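Local coordinates for sugar ABC transporter, sugar-binding protein (Streptococcus pneumoniae, PDB 2HEU) that probably captures sugars outside the cell and delivers them to an ABC transporter for import, as a solute-binding protein of the periplasmic-binding-protein superfamily, at residues A[69-74]-A[91-96]; A[75-80]-A[85-90]. All blocks are in the same frame, centred on the assembly; numbering follows the deposited sequence. Where two conformers were deposited one is given.

Interaction 1 of 2, residues A[69-74]-A[91-96]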
loop_
_atom_site.group_PDB
_atom_site.type_symbol
_atom_site.label_atom_id
_atom_site.label_comp_id
_atom_site.label_asym_id
_atom_site.label_seq_id
_atom_site.Cartn_x
_atom_site.Cartn_y
_atom_site.Cartn_z
ATOM N N GLY A 69 -4.951 28.374 0.835
ATOM C CA GLY A 69 -5.598 28.514 2.103
ATOM C C GLY A 69 -7.049 28.107 2.117
ATOM O O GLY A 69 -7.812 28.675 2.861
ATOM N N ASP A 70 -7.451 27.113 1.328
ATOM C CA ASP A 70 -8.820 26.612 1.247
ATOM C C ASP A 70 -8.794 25.126 1.541
ATOM O O ASP A 70 -9.053 24.292 0.692
ATOM C CB ASP A 70 -9.333 26.815 -0.151
ATOM C CG ASP A 70 -10.668 26.241 -0.390
ATOM O OD1 ASP A 70 -11.444 25.977 0.558
ATOM O OD2 ASP A 70 -10.933 25.930 -1.575
ATOM N N VAL A 71 -8.434 24.783 2.828
ATOM C CA VAL A 71 -8.224 23.395 3.260
ATOM C C VAL A 71 -9.553 22.746 3.611
ATOM O O VAL A 71 -10.322 23.278 4.418
ATOM C CB VAL A 71 -7.236 23.311 4.468
ATOM C CG1 VAL A 71 -6.942 21.848 4.859
ATOM C CG2 VAL A 71 -5.962 24.060 4.222
ATOM N N PRO A 72 -9.905 21.577 2.971
ATOM C CA PRO A 72 -11.134 20.931 3.373
ATOM C C PRO A 72 -11.139 20.603 4.858
ATOM O O PRO A 72 -10.104 20.350 5.478
ATOM C CB PRO A 72 -11.135 19.676 2.550
ATOM C CG PRO A 72 -10.258 19.971 1.398
ATOM C CD PRO A 72 -9.195 20.850 1.905
ATOM N N ASP A 73 -12.338 20.540 5.504
ATOM C CA ASP A 73 -12.403 20.275 6.956
ATOM C C ASP A 73 -11.802 18.921 7.273
ATOM O O ASP A 73 -11.074 18.832 8.259
ATOM C CB ASP A 73 -13.835 20.346 7.428
ATOM C CG ASP A 73 -14.459 21.696 7.061
ATOM O OD1 ASP A 73 -14.241 22.665 7.727
ATOM O OD2 ASP A 73 -15.142 21.749 6.011
ATOM N N VAL A 74 -12.162 17.901 6.529
ATOM C CA VAL A 74 -11.632 16.559 6.713
ATOM C C VAL A 74 -11.074 16.146 5.379
ATOM O O VAL A 74 -11.739 16.258 4.363
ATOM C CB VAL A 74 -12.705 15.575 7.186
ATOM C CG1 VAL A 74 -12.071 14.185 7.425
ATOM C CG2 VAL A 74 -13.350 16.049 8.528
ATOM N N GLY A 91 1.746 23.116 10.103
ATOM C CA GLY A 91 0.602 23.449 10.865
ATOM C C GLY A 91 -0.710 23.394 10.139
ATOM O O GLY A 91 -1.687 23.878 10.711
ATOM N N VAL A 92 -0.790 22.758 8.982
ATOM C CA VAL A 92 -2.002 22.714 8.200
ATOM C C VAL A 92 -3.078 21.855 8.905
ATOM O O VAL A 92 -4.266 22.089 8.754
ATOM C CB VAL A 92 -1.716 22.169 6.804
ATOM C CG1 VAL A 92 -2.960 21.827 6.010
ATOM C CG2 VAL A 92 -0.754 23.124 6.087
ATOM N N PHE A 93 -2.652 20.840 9.686
ATOM C CA PHE A 93 -3.543 19.825 10.253
ATOM C C PHE A 93 -3.572 19.776 11.771
ATOM O O PHE A 93 -2.560 20.064 12.430
ATOM C CB PHE A 93 -3.163 18.399 9.715
ATOM C CG PHE A 93 -3.289 18.264 8.244
ATOM C CD1 PHE A 93 -4.512 18.451 7.622
ATOM C CD2 PHE A 93 -2.183 17.858 7.480
ATOM C CE1 PHE A 93 -4.694 18.271 6.276
ATOM C CE2 PHE A 93 -2.342 17.755 6.090
ATOM C CZ PHE A 93 -3.583 17.931 5.504
ATOM N N GLU A 94 -4.768 19.498 12.314
ATOM C CA GLU A 94 -4.935 19.370 13.744
ATOM C C GLU A 94 -4.097 18.205 14.277
ATOM O O GLU A 94 -4.055 17.137 13.693
ATOM C CB GLU A 94 -6.395 19.144 14.060
ATOM C CG GLU A 94 -6.678 19.137 15.563
ATOM C CD GLU A 94 -8.105 19.009 15.937
ATOM O OE1 GLU A 94 -8.990 18.941 15.106
ATOM O OE2 GLU A 94 -8.368 19.005 17.193
ATOM N N ASP A 95 -3.436 18.394 15.404
ATOM C CA ASP A 95 -2.748 17.396 16.125
ATOM C C ASP A 95 -3.787 16.497 16.782
ATOM O O ASP A 95 -4.601 16.853 17.633
ATOM C CB ASP A 95 -1.791 18.054 17.186
ATOM C CG ASP A 95 -1.076 17.052 18.070
ATOM O OD1 ASP A 95 -1.153 15.834 17.832
ATOM O OD2 ASP A 95 -0.375 17.537 18.998
ATOM N N LEU A 96 -3.793 15.248 16.323
ATOM C CA LEU A 96 -4.700 14.204 16.796
ATOM C C LEU A 96 -4.171 13.322 17.917
ATOM O O LEU A 96 -4.847 12.368 18.347
ATOM C CB LEU A 96 -5.204 13.334 15.665
ATOM C CG LEU A 96 -5.706 14.108 14.404
ATOM C CD1 LEU A 96 -6.179 13.078 13.361
ATOM C CD2 LEU A 96 -6.853 15.046 14.693
#

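Interaction 2 of 2, residues A[75-80]-A[85-90]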
loop_
_atom_site.group_PDB
_atom_site.type_symbol
_atom_site.label_atom_id
_atom_site.label_comp_id
_atom_site.label_asym_id
_atom_site.label_seq_id
_atom_site.Cartn_x
_atom_site.Cartn_y
_atom_site.Cartn_z
ATOM N N VAL A 75 -9.809 15.679 5.382
ATOM C CA VAL A 75 -9.095 15.361 4.153
ATOM C C VAL A 75 -8.639 13.937 4.151
ATOM O O VAL A 75 -7.942 13.496 5.054
ATOM C CB VAL A 75 -7.836 16.284 4.037
ATOM C CG1 VAL A 75 -7.085 16.008 2.745
ATOM C CG2 VAL A 75 -8.266 17.767 4.081
ATOM N N ASN A 76 -8.990 13.225 3.080
ATOM C CA ASN A 76 -8.344 11.903 2.811
ATOM C C ASN A 76 -6.975 12.267 2.180
ATOM O O ASN A 76 -6.940 12.761 1.057
ATOM C CB ASN A 76 -9.225 11.099 1.895
ATOM C CG ASN A 76 -8.695 9.750 1.480
ATOM O OD1 ASN A 76 -7.725 9.178 2.135
ATOM N ND2 ASN A 76 -9.251 9.231 0.503
ATOM N N ILE A 77 -5.906 11.996 2.897
ATOM C CA ILE A 77 -4.535 12.259 2.443
ATOM C C ILE A 77 -3.733 11.043 2.813
ATOM O O ILE A 77 -3.882 10.499 3.919
ATOM C CB ILE A 77 -4.004 13.582 3.062
ATOM C CG1 ILE A 77 -2.594 13.843 2.521
ATOM C CG2 ILE A 77 -4.052 13.594 4.565
ATOM C CD1 ILE A 77 -2.043 15.252 2.970
ATOM N N TYR A 78 -2.875 10.595 1.912
ATOM C CA TYR A 78 -2.131 9.374 2.148
ATOM C C TYR A 78 -0.967 9.719 3.062
ATOM O O TYR A 78 -0.157 10.616 2.797
ATOM C CB TYR A 78 -1.679 8.794 0.799
ATOM C CG TYR A 78 -2.801 8.504 -0.106
ATOM C CD1 TYR A 78 -3.797 7.586 0.262
ATOM C CD2 TYR A 78 -2.977 9.131 -1.310
ATOM C CE1 TYR A 78 -4.883 7.336 -0.510
ATOM C CE2 TYR A 78 -4.052 8.854 -2.171
ATOM C CZ TYR A 78 -5.044 7.997 -1.758
ATOM O OH TYR A 78 -6.091 7.721 -2.543
ATOM N N PRO A 79 -0.866 9.025 4.208
ATOM C CA PRO A 79 -0.012 9.526 5.281
ATOM C C PRO A 79 1.461 9.335 5.035
ATOM O O PRO A 79 2.271 9.992 5.743
ATOM C CB PRO A 79 -0.538 8.832 6.532
ATOM C CG PRO A 79 -1.102 7.547 6.016
ATOM C CD PRO A 79 -1.753 7.907 4.653
ATOM N N GLN A 80 1.856 8.487 4.095
ATOM C CA GLN A 80 3.268 8.375 3.687
ATOM C C GLN A 80 3.705 9.507 2.844
ATOM O O GLN A 80 4.915 9.620 2.564
ATOM C CB GLN A 80 3.536 7.064 2.974
ATOM C CG GLN A 80 3.083 7.027 1.562
ATOM C CD GLN A 80 1.667 6.527 1.447
ATOM O OE1 GLN A 80 0.760 6.703 2.367
ATOM N NE2 GLN A 80 1.407 5.710 0.463
ATOM N N GLN A 85 3.607 15.015 5.322
ATOM C CA GLN A 85 4.717 15.358 6.222
ATOM C C GLN A 85 4.932 16.855 6.326
ATOM O O GLN A 85 4.999 17.455 7.411
ATOM C CB GLN A 85 5.993 14.724 5.682
ATOM C CG GLN A 85 5.910 13.226 5.783
ATOM C CD GLN A 85 7.004 12.543 5.010
ATOM O OE1 GLN A 85 6.890 11.369 4.661
ATOM N NE2 GLN A 85 8.010 13.274 4.652
ATOM N N GLU A 86 5.025 17.463 5.180
ATOM C CA GLU A 86 5.379 18.877 5.120
ATOM C C GLU A 86 4.233 19.762 5.627
ATOM O O GLU A 86 4.459 20.754 6.317
ATOM C CB GLU A 86 5.886 19.286 3.782
ATOM C CG GLU A 86 7.220 18.568 3.446
ATOM C CD GLU A 86 8.339 18.871 4.435
ATOM O OE1 GLU A 86 8.496 20.053 4.823
ATOM O OE2 GLU A 86 8.972 17.931 4.928
ATOM N N TRP A 87 3.005 19.429 5.240
ATOM C CA TRP A 87 1.856 20.163 5.667
ATOM C C TRP A 87 1.672 20.055 7.163
ATOM O O TRP A 87 1.296 21.009 7.836
ATOM C CB TRP A 87 0.614 19.812 4.847
ATOM C CG TRP A 87 0.669 20.216 3.438
ATOM C CD1 TRP A 87 1.518 21.176 2.841
ATOM C CD2 TRP A 87 -0.108 19.697 2.378
ATOM N NE1 TRP A 87 1.292 21.222 1.534
ATOM C CE2 TRP A 87 0.287 20.364 1.207
ATOM C CE3 TRP A 87 -1.114 18.759 2.294
ATOM C CZ2 TRP A 87 -0.236 20.093 -0.032
ATOM C CZ3 TRP A 87 -1.618 18.503 1.049
ATOM C CH2 TRP A 87 -1.213 19.165 -0.076
ATOM N N ALA A 88 1.920 18.860 7.701
ATOM C CA ALA A 88 1.830 18.646 9.110
ATOM C C ALA A 88 2.873 19.494 9.877
ATOM O O ALA A 88 2.571 20.140 10.894
ATOM C CB ALA A 88 1.973 17.185 9.457
ATOM N N LYS A 89 4.103 19.538 9.329
ATOM C CA LYS A 89 5.158 20.373 9.930
ATOM C C LYS A 89 4.761 21.839 9.877
ATOM O O LYS A 89 5.061 22.594 10.821
ATOM C CB LYS A 89 6.461 20.174 9.169
ATOM C CG LYS A 89 7.142 18.984 9.596
ATOM C CD LYS A 89 8.392 18.757 8.738
ATOM C CE LYS A 89 8.792 17.287 8.881
ATOM N NZ LYS A 89 7.906 16.320 8.136
ATOM N N ALA A 90 4.065 22.253 8.811
ATOM C CA ALA A 90 3.662 23.633 8.616
ATOM C C ALA A 90 2.375 24.012 9.317
ATOM O O ALA A 90 1.918 25.199 9.153
ATOM C CB ALA A 90 3.519 23.973 7.165
#

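Interaction 1 of 2, residues A[69-74]-A[91-96]
V71 meets V92 and F93 in a small apolar contact between two loops, one leading from helix 58-67 into strand 74-76, the other following helix 82-89, in the solute-binding protein fold. Both loops leave their helices through a Schellman motif, at G69 and at G91, where the positive phi suits glycine. V71 directs its CB toward the other loop, and both its methyls straddle V92 CG1: CG1 of V71 and CG2 of V71 each lie 4.1 Å from that one methyl. V92 brings CG1 there by setting it opposite its own backbone N (chi1 168°), and the two valines meet at a slant. The same V92 methyl lies over one face of the F93 ring, 3.8 Å above its plane and over its centre. V71 CG1 only brushes the ring, coming obliquely to within 4.5 Å of F93 CE1. Backbone bonds from D73 to S299 and from V92 to A300 tie the two loops to the same neighbouring segment. Between the loops themselves the contact is purely dispersive and light, with 86 Å² buried; it covers part of V71 and V92, which stay partly accessible, and imposes little directional constraint.

Interaction 2 of 2, residues A[75-80]-A[85-90]
Just past strand 74-76, I77 meets W87 of helix 82-89, with its CB aimed at the helix; the strand residues before it, V75 and N76, are paired by backbone hydrogen bonds with S297 and F24 respectively, which fix the start of this segment in the mixed sheet. With CG1 opposite the backbone N (chi1 -178°) and the chain extended beyond it (chi2 173°), the terminal methyl is carried out to the indole of W87. There I77 CD1 lies 3.7 Å from W87 CE3 and 3.8 Å from W87 CZ3, so it approaches the six-membered ring of the indole obliquely. The indole also packs on L62, K63 and V66 of helix 58-67, so the isoleucine touches a ring already embedded between elements. Further along, past Y78 and P79, CB of Q80 points away from the helix, but its carbonyl lies near the side chain of Q85, whose amide end is doubtful in position. Within the helix, K89 NZ makes a weak hydrogen bond to Q85 O and a long salt bridge with E86. The decided chemistry between the segments is therefore apolar, one aliphatic tip against an aromatic ring; without directional bonding, it joins the chain just beyond strand 74-76, a central strand of the mixed sheet, to helix 82-89 through buried hydrocarbon.

In the fold
After helix 58-67 the chain enters 69-74, runs straight on through strand 74-76 into 75-80, turns into helix 82-89, and emerges through 91-96. Interaction 2 closes the short inner loop, with four residues between its segments, and interaction 1 closes the outer one around it, so the two are nested, with centres about 9 Å apart. They share an apolar seam: F93 CZ lies 4.0 Å from I77 CD1, while F93 CE2 comes to 3.8 Å from W87 CB. A probable hydrogen bond from V92 N back to W87 O, the longer bond of the Schellman motif at G91, closes off helix 82-89. Together they tie strand 74-76 and its flanking loops to helix 82-89.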